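Local coordinates for meso-diaminopimelate dehydrogenase (PDB 3WGY), which catalyses, in its native form, the NADP-dependent reversible oxidative deamination of meso-diaminopimelate at its D-amino centre, and is here an engineered variant bound to 4-methyl-2-oxovalerate, at residues P125-F128 with S129-R132; L306-P309 with F310-S314; G13-G16 with K17-K21. The protein carries 6 engineered substitutions. One frame throughout, in Å; residues are numbered along the deposited sequence.

Contact 1 of 3, residues P125-F128 with S129-R132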
loop_
_atom_site.group_PDB
_atom_site.type_symbol
_atom_site.label_atom_id
_atom_site.label_comp_id
_atom_site.label_asym_id
_atom_site.label_seq_id
_atom_site.Cartn_x
_atom_site.Cartn_y
_atom_site.Cartn_z
ATOM N N PRO B 125 -14.547 -0.539 -1.275
ATOM C CA PRO B 125 -13.452 -1.232 -1.971
ATOM C C PRO B 125 -12.455 -0.300 -2.667
ATOM O O PRO B 125 -12.751 0.865 -2.946
ATOM C CB PRO B 125 -14.196 -2.122 -2.964
ATOM C CG PRO B 125 -15.361 -1.254 -3.344
ATOM C CD PRO B 125 -15.822 -0.736 -1.991
ATOM N N GLY B 126 -11.271 -0.837 -2.946
ATOM C CA GLY B 126 -10.241 -0.056 -3.600
ATOM C C GLY B 126 -8.914 -0.183 -2.880
ATOM O O GLY B 126 -8.322 -1.263 -2.841
ATOM N N LEU B 127 -8.448 0.915 -2.291
ATOM C CA LEU B 127 -7.169 0.889 -1.593
ATOM C C LEU B 127 -7.140 -0.108 -0.434
ATOM O O LEU B 127 -6.148 -0.808 -0.242
ATOM C CB LEU B 127 -6.806 2.290 -1.102
ATOM C CG LEU B 127 -6.854 3.356 -2.202
ATOM C CD1 LEU B 127 -6.352 4.676 -1.646
ATOM C CD2 LEU B 127 -5.999 2.922 -3.386
ATOM N N PHE B 128 -8.216 -0.184 0.340
ATOM C CA PHE B 128 -8.224 -1.124 1.450
ATOM C C PHE B 128 -8.122 -2.556 0.950
ATOM O O PHE B 128 -7.445 -3.386 1.555
ATOM C CB PHE B 128 -9.481 -0.933 2.306
ATOM C CG PHE B 128 -9.380 0.209 3.281
ATOM C CD1 PHE B 128 -8.333 1.119 3.206
ATOM C CD2 PHE B 128 -10.339 0.383 4.265
ATOM C CE1 PHE B 128 -8.251 2.186 4.101
ATOM C CE2 PHE B 128 -10.263 1.448 5.166
ATOM C CZ PHE B 128 -9.222 2.348 5.084
ATOM N N SER B 129 -8.786 -2.833 -0.171
ATOM C CA SER B 129 -8.776 -4.154 -0.780
ATOM C C SER B 129 -7.347 -4.543 -1.143
ATOM O O SER B 129 -6.904 -5.649 -0.852
ATOM C CB SER B 129 -9.633 -4.159 -2.055
ATOM O OG SER B 129 -10.885 -3.535 -1.828
ATOM N N LEU B 130 -6.633 -3.623 -1.784
ATOM C CA LEU B 130 -5.257 -3.876 -2.196
ATOM C C LEU B 130 -4.385 -4.201 -0.996
ATOM O O LEU B 130 -3.536 -5.093 -1.059
ATOM C CB LEU B 130 -4.672 -2.654 -2.910
ATOM C CG LEU B 130 -5.135 -2.380 -4.341
ATOM C CD1 LEU B 130 -4.855 -0.925 -4.711
ATOM C CD2 LEU B 130 -4.418 -3.362 -5.298
ATOM N N ASN B 131 -4.589 -3.472 0.098
ATOM C CA ASN B 131 -3.784 -3.699 1.278
ATOM C C ASN B 131 -4.124 -4.963 2.038
ATOM O O ASN B 131 -3.248 -5.530 2.691
ATOM C CB ASN B 131 -3.800 -2.469 2.190
ATOM C CG ASN B 131 -2.871 -1.378 1.676
ATOM O OD1 ASN B 131 -3.261 -0.534 0.871
ATOM N ND2 ASN B 131 -1.629 -1.423 2.109
ATOM N N ARG B 132 -5.375 -5.415 1.969
ATOM C CA ARG B 132 -5.717 -6.677 2.635
ATOM C C ARG B 132 -4.965 -7.747 1.836
ATOM O O ARG B 132 -4.323 -8.632 2.396
ATOM C CB ARG B 132 -7.223 -6.971 2.559
ATOM C CG ARG B 132 -8.122 -6.002 3.306
ATOM C CD ARG B 132 -9.597 -6.394 3.132
ATOM N NE ARG B 132 -10.482 -5.286 3.470
ATOM C CZ ARG B 132 -11.173 -4.575 2.586
ATOM N NH1 ARG B 132 -11.111 -4.839 1.290
ATOM N NH2 ARG B 132 -11.918 -3.576 3.007
#

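Contact 2 of 3, residues L306-P309 with F310-S314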
loop_
_atom_site.group_PDB
_atom_site.type_symbol
_atom_site.label_atom_id
_atom_site.label_comp_id
_atom_site.label_asym_id
_atom_site.label_seq_id
_atom_site.Cartn_x
_atom_site.Cartn_y
_atom_site.Cartn_z
ATOM N N LEU B 306 -7.145 -4.906 -8.099
ATOM C CA LEU B 306 -6.234 -6.028 -7.876
ATOM C C LEU B 306 -5.420 -6.427 -9.105
ATOM O O LEU B 306 -4.337 -6.996 -8.965
ATOM C CB LEU B 306 -7.012 -7.253 -7.386
ATOM C CG LEU B 306 -7.427 -7.370 -5.907
ATOM C CD1 LEU B 306 -7.977 -6.068 -5.392
ATOM C CD2 LEU B 306 -8.457 -8.486 -5.765
ATOM N N ASP B 307 -5.937 -6.127 -10.298
ATOM C CA ASP B 307 -5.268 -6.468 -11.557
ATOM C C ASP B 307 -4.410 -5.354 -12.139
ATOM O O ASP B 307 -3.772 -5.554 -13.170
ATOM C CB ASP B 307 -6.296 -6.807 -12.648
ATOM C CG ASP B 307 -7.372 -7.751 -12.178
ATOM O OD1 ASP B 307 -7.036 -8.862 -11.731
ATOM O OD2 ASP B 307 -8.563 -7.375 -12.267
ATOM N N ILE B 308 -4.384 -4.192 -11.500
ATOM C CA ILE B 308 -3.645 -3.056 -12.048
ATOM C C ILE B 308 -2.366 -2.638 -11.323
ATOM O O ILE B 308 -2.396 -2.261 -10.159
ATOM C CB ILE B 308 -4.568 -1.819 -12.122
ATOM C CG1 ILE B 308 -5.838 -2.161 -12.903
ATOM C CG2 ILE B 308 -3.842 -0.664 -12.782
ATOM C CD1 ILE B 308 -6.874 -1.054 -12.870
ATOM N N PRO B 309 -1.226 -2.673 -12.027
ATOM C CA PRO B 309 0.070 -2.292 -11.452
ATOM C C PRO B 309 -0.013 -0.818 -11.071
ATOM O O PRO B 309 -0.626 -0.021 -11.789
ATOM C CB PRO B 309 1.048 -2.532 -12.609
ATOM C CG PRO B 309 0.355 -3.565 -13.443
ATOM C CD PRO B 309 -1.071 -3.082 -13.429
ATOM N N PHE B 310 0.592 -0.455 -9.948
ATOM C CA PHE B 310 0.548 0.931 -9.497
ATOM C C PHE B 310 1.168 1.895 -10.513
ATOM O O PHE B 310 0.802 3.065 -10.561
ATOM C CB PHE B 310 1.247 1.073 -8.145
ATOM C CG PHE B 310 0.425 0.589 -6.978
ATOM C CD1 PHE B 310 -0.711 -0.188 -7.174
ATOM C CD2 PHE B 310 0.808 0.896 -5.679
ATOM C CE1 PHE B 310 -1.452 -0.654 -6.089
ATOM C CE2 PHE B 310 0.073 0.436 -4.588
ATOM C CZ PHE B 310 -1.054 -0.338 -4.790
ATOM N N SER B 311 2.086 1.401 -11.337
ATOM C CA SER B 311 2.730 2.249 -12.344
ATOM C C SER B 311 1.719 2.950 -13.262
ATOM O O SER B 311 1.958 4.072 -13.715
ATOM C CB SER B 311 3.690 1.421 -13.201
ATOM O OG SER B 311 2.998 0.395 -13.887
ATOM N N TYR B 312 0.595 2.292 -13.537
ATOM C CA TYR B 312 -0.424 2.870 -14.409
ATOM C C TYR B 312 -1.175 4.060 -13.814
ATOM O O TYR B 312 -1.830 4.803 -14.541
ATOM C CB TYR B 312 -1.438 1.804 -14.818
ATOM C CG TYR B 312 -0.932 0.825 -15.852
ATOM C CD1 TYR B 312 0.092 -0.074 -15.557
ATOM C CD2 TYR B 312 -1.489 0.792 -17.129
ATOM C CE1 TYR B 312 0.547 -0.987 -16.512
ATOM C CE2 TYR B 312 -1.045 -0.112 -18.091
ATOM C CZ TYR B 312 -0.026 -1.000 -17.777
ATOM O OH TYR B 312 0.399 -1.905 -18.726
ATOM N N LEU B 313 -1.081 4.238 -12.497
ATOM C CA LEU B 313 -1.757 5.336 -11.808
ATOM C C LEU B 313 -0.987 6.648 -11.917
ATOM O O LEU B 313 -1.499 7.713 -11.555
ATOM C CB LEU B 313 -1.932 4.997 -10.330
ATOM C CG LEU B 313 -2.721 3.738 -9.966
ATOM C CD1 LEU B 313 -2.663 3.553 -8.452
ATOM C CD2 LEU B 313 -4.172 3.871 -10.447
ATOM N N SER B 314 0.238 6.570 -12.420
ATOM C CA SER B 314 1.075 7.752 -12.545
ATOM C C SER B 314 1.273 8.232 -13.978
ATOM O O SER B 314 1.323 7.436 -14.909
ATOM C CB SER B 314 2.445 7.477 -11.921
ATOM O OG SER B 314 3.327 8.564 -12.147
#

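Contact 3 of 3, residues G13-G16 with K17-K21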
loop_
_atom_site.group_PDB
_atom_site.type_symbol
_atom_site.label_atom_id
_atom_site.label_comp_id
_atom_site.label_asym_id
_atom_site.label_seq_id
_atom_site.Cartn_x
_atom_site.Cartn_y
_atom_site.Cartn_z
ATOM N N GLY B 13 -23.434 14.478 -8.368
ATOM C CA GLY B 13 -23.669 14.545 -6.939
ATOM C C GLY B 13 -22.357 14.927 -6.276
ATOM O O GLY B 13 -21.523 15.592 -6.899
ATOM N N ASN B 14 -22.153 14.519 -5.027
ATOM C CA ASN B 14 -20.908 14.865 -4.338
ATOM C C ASN B 14 -19.687 14.229 -4.979
ATOM O O ASN B 14 -18.616 14.825 -5.001
ATOM C CB ASN B 14 -20.957 14.477 -2.857
ATOM C CG ASN B 14 -21.711 15.490 -2.015
ATOM O OD1 ASN B 14 -21.904 16.638 -2.425
ATOM N ND2 ASN B 14 -22.125 15.074 -0.820
ATOM N N ILE B 15 -19.836 13.023 -5.507
ATOM C CA ILE B 15 -18.691 12.368 -6.132
ATOM C C ILE B 15 -18.417 12.951 -7.521
ATOM O O ILE B 15 -17.263 13.199 -7.883
ATOM C CB ILE B 15 -18.901 10.849 -6.207
ATOM C CG1 ILE B 15 -19.121 10.301 -4.790
ATOM C CG2 ILE B 15 -17.668 10.174 -6.839
ATOM C CD1 ILE B 15 -19.297 8.809 -4.723
ATOM N N GLY B 16 -19.476 13.188 -8.289
ATOM C CA GLY B 16 -19.297 13.769 -9.611
ATOM C C GLY B 16 -18.589 15.106 -9.470
ATOM O O GLY B 16 -17.631 15.393 -10.191
ATOM N N LYS B 17 -19.060 15.926 -8.532
ATOM C CA LYS B 17 -18.459 17.234 -8.275
ATOM C C LYS B 17 -17.013 17.060 -7.820
ATOM O O LYS B 17 -16.136 17.835 -8.200
ATOM C CB LYS B 17 -19.243 17.991 -7.193
ATOM C CG LYS B 17 -20.560 18.579 -7.646
ATOM C CD LYS B 17 -21.228 19.324 -6.498
ATOM C CE LYS B 17 -22.412 20.150 -6.977
ATOM N NZ LYS B 17 -23.437 19.336 -7.691
ATOM N N GLY B 18 -16.772 16.043 -6.998
ATOM C CA GLY B 18 -15.424 15.780 -6.524
ATOM C C GLY B 18 -14.505 15.376 -7.663
ATOM O O GLY B 18 -13.325 15.737 -7.683
ATOM N N VAL B 19 -15.045 14.621 -8.616
ATOM C CA VAL B 19 -14.266 14.174 -9.765
ATOM C C VAL B 19 -13.884 15.363 -10.635
ATOM O O VAL B 19 -12.742 15.475 -11.086
ATOM C CB VAL B 19 -15.057 13.162 -10.616
ATOM C CG1 VAL B 19 -14.319 12.879 -11.914
ATOM C CG2 VAL B 19 -15.241 11.876 -9.837
ATOM N N GLU B 20 -14.848 16.251 -10.873
ATOM C CA GLU B 20 -14.594 17.431 -11.685
ATOM C C GLU B 20 -13.452 18.226 -11.072
ATOM O O GLU B 20 -12.578 18.719 -11.779
ATOM C CB GLU B 20 -15.847 18.309 -11.767
ATOM C CG GLU B 20 -15.597 19.689 -12.367
ATOM C CD GLU B 20 -16.870 20.495 -12.512
ATOM O OE1 GLU B 20 -17.654 20.563 -11.536
ATOM O OE2 GLU B 20 -17.081 21.065 -13.597
ATOM N N LYS B 21 -13.468 18.342 -9.748
ATOM C CA LYS B 21 -12.428 19.070 -9.033
ATOM C C LYS B 21 -11.063 18.415 -9.184
ATOM O O LYS B 21 -10.085 19.074 -9.531
ATOM C CB LYS B 21 -12.779 19.175 -7.546
ATOM C CG LYS B 21 -13.335 20.524 -7.169
ATOM C CD LYS B 21 -14.001 20.522 -5.806
ATOM C CE LYS B 21 -15.165 21.509 -5.821
ATOM N NZ LYS B 21 -15.737 21.802 -4.478
#

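Contact 1 of 3, residues P125-F128 with S129-R132
Leu130 N donates to Gly126 O over 3.1 Å, Asn131 N to Leu127 O and Arg132 N to Phe128 O, three i to i+4 bonds that carry the start of helix 123-138. Pro125 follows a cis peptide bond. Ser129 OG folds back beside its own backbone N (chi1 -47°) and accepts the Gly126 N-H at 2.9 Å, nearly straight at 167°; Pro125 CB lies 3.8 Å from the same OG. The Arg132 chain runs extended from CG to NE back along the helix: CG passes 3.2 Å from Phe128 O, one guanidinium face lies over Phe128 CB, and NH2 stands at the edge of the Phe128 ring, near its plane. Leu127 CD2 and Leu130 CD1 meet at 4.2 Å. Asp124 holds Arg132 NH2 in a salt bridge, while NE hydrogen-bonds to Thr146 OG1. Ser129 OG also bonds to the C-terminal OXT of Leu326 of the second subunit. One buried hydroxyl thus links the helix start to the dimer interface; Arg132 NH1 makes a long, weak ion pair with the same OXT and may help to balance its charge.

Contact 2 of 3, residues L306-P309 with F310-S314
Ile308 CG2 stands anti to the backbone N, and Tyr312 CG anti to its carbonyl carbon (chi1 -75°), which sets the methyl 4.0 Å from Tyr312 CB with the two side chains crossing at about a right angle. The motif is a short 3-10 segment, 310-313, introduced by Pro309 in the loop between strand 301-303 and helix 318-324. Its opening bond runs from Tyr312 N to Pro309 O at 3.1 Å, the donor rising 48° out of the carbonyl plane. The next i to i+3 bond joins Leu313 N to Phe310 O at 2.9 Å. Pro309 and Tyr312 lie alongside and point the same way, proline CD being 3.9 Å from Tyr312 CD1. Beyond that ring, Tyr312 OH bonds to Glu297, and the Tyr312 side chain packs on Ala290 and Leu294 of helix 276-296, fastening the loop to that helix. Phe310 CB points away from 306-309, yet CB and the edge of the ring at CD1 meet the preceding backbone; the side chain packs on Leu130, and the ring meets that of Phe310 of the second subunit, with the planes at about 40°. The loop therefore lies between helix 276-296, on which Tyr312 packs, and the second subunit, which Phe310 meets. At another carbon of the proline ring, Pro309 CB lies 3.7 Å from Ser311 OG.

Contact 3 of 3, residues G13-G16 with K17-K21
Lys17 N bonds to Gly13 O at 3.0 Å, the first of four successive backbone bonds that start helix 14-23 from Gly13 at its N-cap position. Gly18 N follows to Asn14 O, and Val19 N reaches Ile15 O at 2.7 Å. Glu20 N follows to Gly16 O. Ile15 O has a second donor partner in Ser281 OG of helix 276-296.

Helix 14-23 is the helix of the beta-alpha-beta unit formed with strands 5-10 and 29-36, probably of Rossmann type. Gly13 and Gly16 fit the GxGxxG pattern with Gly11, consistent with the dinucleotide-binding turn of NADP-dependent relatives.

Apolar contacts lie along one side of the helix. Val19 CG2, beside its backbone N, packs 4.2 Å from Ile15 CG2. Ile15 continues onto Leu284, and Val19 onto Val285 and Ile9, seating this side between helix 276-296 and the sheet. The same Val19 methyl, CG2, also makes a close approach of 3.1 Å to the carbonyl oxygen Ile15 O.

The charged chains reach back to the residue before the segment. Lys17 CG passes 3.2 Å from Gly13 O, and a bend at chi4 (57°) brings NZ to Tyr12 O, with a cation-pi contact to the Tyr12 ring. Glu20, extended beyond CG, offers OE1 to the hydroxyl of that same Tyr12.

From the N terminus the chain meets contact 3 first, then contact 1, then contact 2; they follow in series, none nested in or crossing another. Each joins directly adjoining segments and closes just a turn: contacts 3 and 1 near the starts of helices 14-23 and 123-138, contact 2 in the loop after an edge strand of the parallel sheet, 301-303. Contacts 1 and 2 touch, Leu130 CD1 lying 3.7 Å from Phe310 CE1, and both meet the second subunit. Contact 3 stands apart, its nearest atoms about 10 Å from contact 1 and about 14 Å from contact 2. Helix 276-296 nevertheless receives side chains from all three, tying together the seven-stranded parallel sheet, helix 123-138 and the loop between strand 301-303 and helix 318-324.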